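Local coordinates for aerolysin-like protein (Bombina maxima, PDB 6LH8) that belongs to the aerolysin-like pore-forming proteins of a toad and probably acts in, or regulates, pore formation in endolysosomal membranes, at residues I48-T53 against E89-L94; H72-N77 against E93-K98. All coordinates share one frame; numbering follows the deposited sequence.

Contact 1: residues I48-T53 against E89-L94; sequences ITHNIT and ESYTEL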
loop_
_atom_site.group_PDB
_atom_site.type_symbol
_atom_site.label_atom_id
_atom_site.label_comp_id
_atom_site.label_asym_id
_atom_site.label_seq_id
_atom_site.Cartn_x
_atom_site.Cartn_y
_atom_site.Cartn_z
ATOM N N ILE A 48 -2.743 1.884 0.362
ATOM C CA ILE A 48 -2.550 0.673 1.144
ATOM C C ILE A 48 -3.939 0.107 1.396
ATOM O O ILE A 48 -4.834 0.832 1.836
ATOM C CB ILE A 48 -1.827 0.946 2.476
ATOM C CG1 ILE A 48 -0.439 1.549 2.235
ATOM C CG2 ILE A 48 -1.764 -0.329 3.307
ATOM C CD1 ILE A 48 0.350 1.834 3.523
ATOM N N THR A 49 -4.135 -1.166 1.103
ATOM C CA THR A 49 -5.438 -1.779 1.312
ATOM C C THR A 49 -5.335 -2.805 2.431
ATOM O O THR A 49 -4.454 -3.670 2.400
ATOM C CB THR A 49 -5.962 -2.413 0.030
ATOM O OG1 THR A 49 -6.187 -1.378 -0.943
ATOM C CG2 THR A 49 -7.288 -3.122 0.293
ATOM N N HIS A 50 -6.234 -2.701 3.408
ATOM C CA HIS A 50 -6.266 -3.592 4.564
ATOM C C HIS A 50 -7.500 -4.477 4.497
ATOM O O HIS A 50 -8.615 -3.976 4.356
ATOM C CB HIS A 50 -6.282 -2.784 5.859
ATOM C CG HIS A 50 -5.162 -1.795 5.965
ATOM N ND1 HIS A 50 -3.900 -2.138 6.392
ATOM C CD2 HIS A 50 -5.125 -0.468 5.692
ATOM C CE1 HIS A 50 -3.129 -1.062 6.382
ATOM N NE2 HIS A 50 -3.853 -0.035 5.971
ATOM N N ASN A 51 -7.310 -5.786 4.655
ATOM C CA ASN A 51 -8.412 -6.733 4.553
ATOM C C ASN A 51 -8.403 -7.685 5.734
ATOM O O ASN A 51 -7.348 -8.013 6.274
ATOM C CB ASN A 51 -8.316 -7.542 3.261
ATOM C CG ASN A 51 -8.024 -6.670 2.069
ATOM O OD1 ASN A 51 -8.946 -6.251 1.384
ATOM N ND2 ASN A 51 -6.728 -6.360 1.832
ATOM N N ILE A 52 -9.592 -8.145 6.123
ATOM C CA ILE A 52 -9.726 -9.201 7.118
ATOM C C ILE A 52 -10.551 -10.317 6.494
ATOM O O ILE A 52 -11.519 -10.053 5.775
ATOM C CB ILE A 52 -10.334 -8.693 8.448
ATOM C CG1 ILE A 52 -10.054 -9.681 9.578
ATOM C CG2 ILE A 52 -11.829 -8.383 8.343
ATOM C CD1 ILE A 52 -8.605 -9.619 10.080
ATOM N N THR A 53 -10.095 -11.555 6.671
ATOM C CA THR A 53 -10.746 -12.727 6.092
ATOM C C THR A 53 -10.983 -13.733 7.208
ATOM O O THR A 53 -10.159 -13.853 8.115
ATOM C CB THR A 53 -9.908 -13.371 4.969
ATOM O OG1 THR A 53 -8.617 -13.758 5.456
ATOM C CG2 THR A 53 -9.716 -12.399 3.800
ATOM N N GLU A 89 -15.126 -5.468 5.358
ATOM C CA GLU A 89 -13.964 -6.336 5.536
ATOM C C GLU A 89 -12.740 -5.843 4.783
ATOM O O GLU A 89 -11.715 -6.536 4.768
ATOM C CB GLU A 89 -14.310 -7.767 5.106
ATOM C CG GLU A 89 -15.308 -8.404 6.042
ATOM C CD GLU A 89 -16.017 -9.609 5.476
ATOM O OE1 GLU A 89 -15.709 -10.018 4.328
ATOM O OE2 GLU A 89 -16.900 -10.135 6.186
ATOM N N SER A 90 -12.814 -4.667 4.174
ATOM C CA SER A 90 -11.694 -4.090 3.448
ATOM C C SER A 90 -11.706 -2.586 3.649
ATOM O O SER A 90 -12.769 -1.964 3.603
ATOM C CB SER A 90 -11.774 -4.423 1.953
ATOM O OG SER A 90 -10.670 -3.875 1.245
ATOM N N TYR A 91 -10.527 -2.007 3.868
ATOM C CA TYR A 91 -10.374 -0.569 4.029
ATOM C C TYR A 91 -9.149 -0.113 3.244
ATOM O O TYR A 91 -8.101 -0.758 3.304
ATOM C CB TYR A 91 -10.251 -0.223 5.518
ATOM C CG TYR A 91 -10.009 1.234 5.802
ATOM C CD1 TYR A 91 -11.067 2.124 5.882
ATOM C CD2 TYR A 91 -8.726 1.723 5.970
ATOM C CE1 TYR A 91 -10.856 3.456 6.131
ATOM C CE2 TYR A 91 -8.501 3.055 6.217
ATOM C CZ TYR A 91 -9.572 3.920 6.305
ATOM O OH TYR A 91 -9.354 5.258 6.558
ATOM N N THR A 92 -9.274 0.999 2.510
ATOM C CA THR A 92 -8.198 1.502 1.661
ATOM C C THR A 92 -7.762 2.876 2.150
ATOM O O THR A 92 -8.587 3.786 2.275
ATOM C CB THR A 92 -8.644 1.583 0.200
ATOM O OG1 THR A 92 -9.031 0.284 -0.258
ATOM C CG2 THR A 92 -7.529 2.111 -0.683
ATOM N N GLU A 93 -6.476 3.020 2.433
ATOM C CA GLU A 93 -5.876 4.323 2.655
ATOM C C GLU A 93 -5.417 4.898 1.321
ATOM O O GLU A 93 -5.101 4.166 0.379
ATOM C CB GLU A 93 -4.692 4.227 3.615
ATOM C CG GLU A 93 -5.009 3.644 4.975
ATOM C CD GLU A 93 -3.817 3.684 5.914
ATOM O OE1 GLU A 93 -3.310 2.596 6.267
ATOM O OE2 GLU A 93 -3.377 4.797 6.297
ATOM N N LEU A 94 -5.394 6.224 1.241
ATOM C CA LEU A 94 -5.001 6.902 0.014
ATOM C C LEU A 94 -4.201 8.146 0.372
ATOM O O LEU A 94 -4.577 8.897 1.278
ATOM C CB LEU A 94 -6.228 7.267 -0.832
ATOM C CG LEU A 94 -6.034 8.102 -2.098
ATOM C CD1 LEU A 94 -5.142 7.383 -3.091
ATOM C CD2 LEU A 94 -7.381 8.412 -2.726
HETATM O O HOH W 1 -8.299 -0.901 -2.827
HETATM O O HOH W 2 -13.128 -10.983 3.896
#
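Residues I48-T53 and E89-L94 form an antiparallel beta ladder at one margin of the five-stranded sheet, a worked example of how a sheet segregates its side chains by face. H50 and Y91 make a hydrogen-bonded pair, with the H50 N to Y91 O bond 2.7 Å long and almost straight at 178°. I48 and E93 form the next such pair, while I52 N reaches E89 O beyond the other end.

On the face carrying I48, H50, Y91 and E93, the imidazole and carboxylate are joined by a hydrogen bond. H50 CG stands anti to the carbonyl carbon (chi1 -54°), and NE2 donates to E93 OE1 at 2.7 Å. The oxygen lies near the ring plane and offers its anti lone pair, and the two flat groups are nearly coplanar, 26° apart. Y139 OH binds ND1 of the same ring, so both nitrogens are engaged. CD2 of H50 meets CD2 at the edge of the Y91 ring, 4.2 Å away.

The face of T49, N51, S90 and T92 carries hydroxyls and an amide. S90 OG donates to N51 OD1 at 2.9 Å from above the amide carbonyl plane, and one water joins OG1 of T49 to OG1 of T92.

Strand 41-53 is flanked by strand 133-154 across its other edge, whereas strand 90-100 is outermost, and F83 of strand 81-84 packs against H50 and I52.

Contact 2: residues H72-N77 against E93-K98; sequences HRLNGN and ELSEDK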
loop_
_atom_site.group_PDB
_atom_site.type_symbol
_atom_site.label_atom_id
_atom_site.label_comp_id
_atom_site.label_asym_id
_atom_site.label_seq_id
_atom_site.Cartn_x
_atom_site.Cartn_y
_atom_site.Cartn_z
ATOM N N HIS A 72 1.669 -1.028 8.340
ATOM C CA HIS A 72 1.922 -0.132 7.213
ATOM C C HIS A 72 0.749 0.825 7.039
ATOM O O HIS A 72 -0.372 0.388 6.771
ATOM C CB HIS A 72 2.145 -0.932 5.931
ATOM C CG HIS A 72 3.187 -1.996 6.073
ATOM N ND1 HIS A 72 4.507 -1.704 6.328
ATOM C CD2 HIS A 72 3.102 -3.346 6.007
ATOM C CE1 HIS A 72 5.196 -2.829 6.417
ATOM N NE2 HIS A 72 4.368 -3.839 6.228
ATOM N N ARG A 73 1.011 2.126 7.173
ATOM C CA ARG A 73 -0.035 3.138 7.121
ATOM C C ARG A 73 0.411 4.292 6.230
ATOM O O ARG A 73 1.584 4.416 5.879
ATOM C CB ARG A 73 -0.381 3.676 8.521
ATOM C CG ARG A 73 -0.703 2.618 9.567
ATOM C CD ARG A 73 -2.013 1.919 9.269
ATOM N NE ARG A 73 -3.119 2.854 9.068
ATOM C CZ ARG A 73 -3.906 3.303 10.043
ATOM N NH1 ARG A 73 -3.704 2.908 11.293
ATOM N NH2 ARG A 73 -4.895 4.143 9.766
ATOM N N LEU A 74 -0.554 5.136 5.867
ATOM C CA LEU A 74 -0.319 6.346 5.095
ATOM C C LEU A 74 -0.737 7.563 5.915
ATOM O O LEU A 74 -1.447 7.448 6.916
ATOM C CB LEU A 74 -1.099 6.322 3.772
ATOM C CG LEU A 74 -0.734 5.237 2.753
ATOM C CD1 LEU A 74 -1.582 5.364 1.505
ATOM C CD2 LEU A 74 0.746 5.309 2.388
ATOM N N ASN A 75 -0.284 8.740 5.475
ATOM C CA ASN A 75 -0.741 10.032 6.000
ATOM C C ASN A 75 -0.424 10.224 7.480
ATOM O O ASN A 75 -1.004 11.103 8.129
ATOM C CB ASN A 75 -2.244 10.221 5.770
ATOM C CG ASN A 75 -2.612 10.203 4.304
ATOM O OD1 ASN A 75 -2.007 10.913 3.500
ATOM N ND2 ASN A 75 -3.609 9.393 3.944
ATOM N N GLY A 76 0.482 9.426 8.037
ATOM C CA GLY A 76 0.740 9.472 9.461
ATOM C C GLY A 76 -0.453 9.033 10.286
ATOM O O GLY A 76 -0.495 9.267 11.497
ATOM N N ASN A 77 -1.437 8.403 9.641
ATOM C CA ASN A 77 -2.591 7.894 10.365
ATOM C C ASN A 77 -2.164 6.811 11.344
ATOM O O ASN A 77 -1.363 5.932 11.019
ATOM C CB ASN A 77 -3.635 7.341 9.399
ATOM C CG ASN A 77 -4.197 8.404 8.485
ATOM O OD1 ASN A 77 -4.233 8.232 7.267
ATOM N ND2 ASN A 77 -4.645 9.513 9.066
ATOM N N GLU A 93 -6.476 3.020 2.433
ATOM C CA GLU A 93 -5.876 4.323 2.655
ATOM C C GLU A 93 -5.417 4.898 1.321
ATOM O O GLU A 93 -5.101 4.166 0.379
ATOM C CB GLU A 93 -4.692 4.227 3.615
ATOM C CG GLU A 93 -5.009 3.644 4.975
ATOM C CD GLU A 93 -3.817 3.684 5.914
ATOM O OE1 GLU A 93 -3.310 2.596 6.267
ATOM O OE2 GLU A 93 -3.377 4.797 6.297
ATOM N N LEU A 94 -5.394 6.224 1.241
ATOM C CA LEU A 94 -5.001 6.902 0.014
ATOM C C LEU A 94 -4.201 8.146 0.372
ATOM O O LEU A 94 -4.577 8.897 1.278
ATOM C CB LEU A 94 -6.228 7.267 -0.832
ATOM C CG LEU A 94 -6.034 8.102 -2.098
ATOM C CD1 LEU A 94 -5.142 7.383 -3.091
ATOM C CD2 LEU A 94 -7.381 8.412 -2.726
ATOM N N SER A 95 -3.077 8.346 -0.312
ATOM C CA SER A 95 -2.336 9.588 -0.168
ATOM C C SER A 95 -1.894 10.063 -1.545
ATOM O O SER A 95 -1.933 9.319 -2.527
ATOM C CB SER A 95 -1.129 9.443 0.773
ATOM O OG SER A 95 -0.125 8.607 0.228
ATOM N N GLU A 96 -1.500 11.330 -1.618
ATOM C CA GLU A 96 -0.936 11.872 -2.844
ATOM C C GLU A 96 0.577 11.745 -2.776
ATOM O O GLU A 96 1.197 12.177 -1.804
ATOM C CB GLU A 96 -1.332 13.334 -3.044
ATOM C CG GLU A 96 -0.873 13.882 -4.394
ATOM C CD GLU A 96 -0.959 15.400 -4.488
ATOM O OE1 GLU A 96 -0.078 16.096 -3.934
ATOM O OE2 GLU A 96 -1.905 15.888 -5.125
ATOM N N ASP A 97 1.160 11.116 -3.784
ATOM C CA ASP A 97 2.603 10.955 -3.884
ATOM C C ASP A 97 3.084 11.911 -4.969
ATOM O O ASP A 97 2.791 11.710 -6.150
ATOM C CB ASP A 97 2.929 9.499 -4.213
ATOM C CG ASP A 97 4.404 9.210 -4.233
ATOM O OD1 ASP A 97 5.187 10.036 -3.727
ATOM O OD2 ASP A 97 4.773 8.137 -4.751
ATOM N N LYS A 98 3.804 12.958 -4.573
ATOM C CA LYS A 98 4.274 13.982 -5.499
ATOM C C LYS A 98 5.761 13.776 -5.766
ATOM O O LYS A 98 6.549 13.659 -4.826
ATOM C CB LYS A 98 4.013 15.378 -4.918
ATOM C CG LYS A 98 4.528 16.519 -5.752
ATOM C CD LYS A 98 3.957 17.846 -5.259
ATOM C CE LYS A 98 3.959 17.933 -3.743
ATOM N NZ LYS A 98 3.650 19.325 -3.300
HETATM O O HOH W 3 1.852 8.878 3.084
HETATM O O HOH W 4 -1.810 12.944 1.074
#
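Charge is the first element of this contact: R73 NE gives E93 OE1 a salt bridge of 2.8 Å. The bond is bent, with an N-H...O angle of 142°. The arginine chain folds back at chi2 and chi3, and the oxygen lies near the guanidinium plane, at its edge. The guanidinium and carboxylate planes stand 73° apart, and NE meets OE1 from above the carboxylate plane. The backbone oxygen of N77 lies over the centre of one guanidinium face, and NH1 binds E79 O.

Hydrogen bonds from uncharged donors supply the second element. L74 N donates to E93 OE2 at 2.9 Å from the opposite face of the carboxylate, so the loop takes the group from both sides. OE1 is also held by H50 of strand 41-53, and a buried acid gripped at both oxygens would be expected to favour its charged form. N75 ND2 reaches L94 O in a bond of 2.9 Å that lies in the plane of its amide. The donor that makes this bond belongs to a type I' beta turn, L74 to N77, closed by N77 N on L74 O; N75 and G76 both have positive phi. The turn lies in the loop between strands 65-68 and 81-84, and through it that excursion is fastened to the outer strand 90-100.

Van der Waals packing and water make up the rest. L74 CD1 lies 3.9 Å from E93 CB and also approaches S95 OG, while N75 OD1 touches S95 CB at 3.2 Å. A water links N75 OD1 to E96 N.

How the contacts relate
Both contacts use strand 90-100, and E93 belongs to each: OE1 is shared between strand 41-53 and the loop, while OE2 is held by the loop. The principle is that one buried acid can tie a sheet to the loop lying over it. Contact 1 is regular ladder, joining neighbouring strands by repeated backbone bonds; contact 2 has no ladder, and its bonds to strand 90-100 each involve a side chain, including a salt bridge; both use bridging water. Both are partly buried: contact 1 has exposed Y91 and T92 beside buried I48 and H50, contact 2 buried L74 beside exposed N75 and L94. They also touch, I48 CD1 packing 3.7 Å from L74 CG.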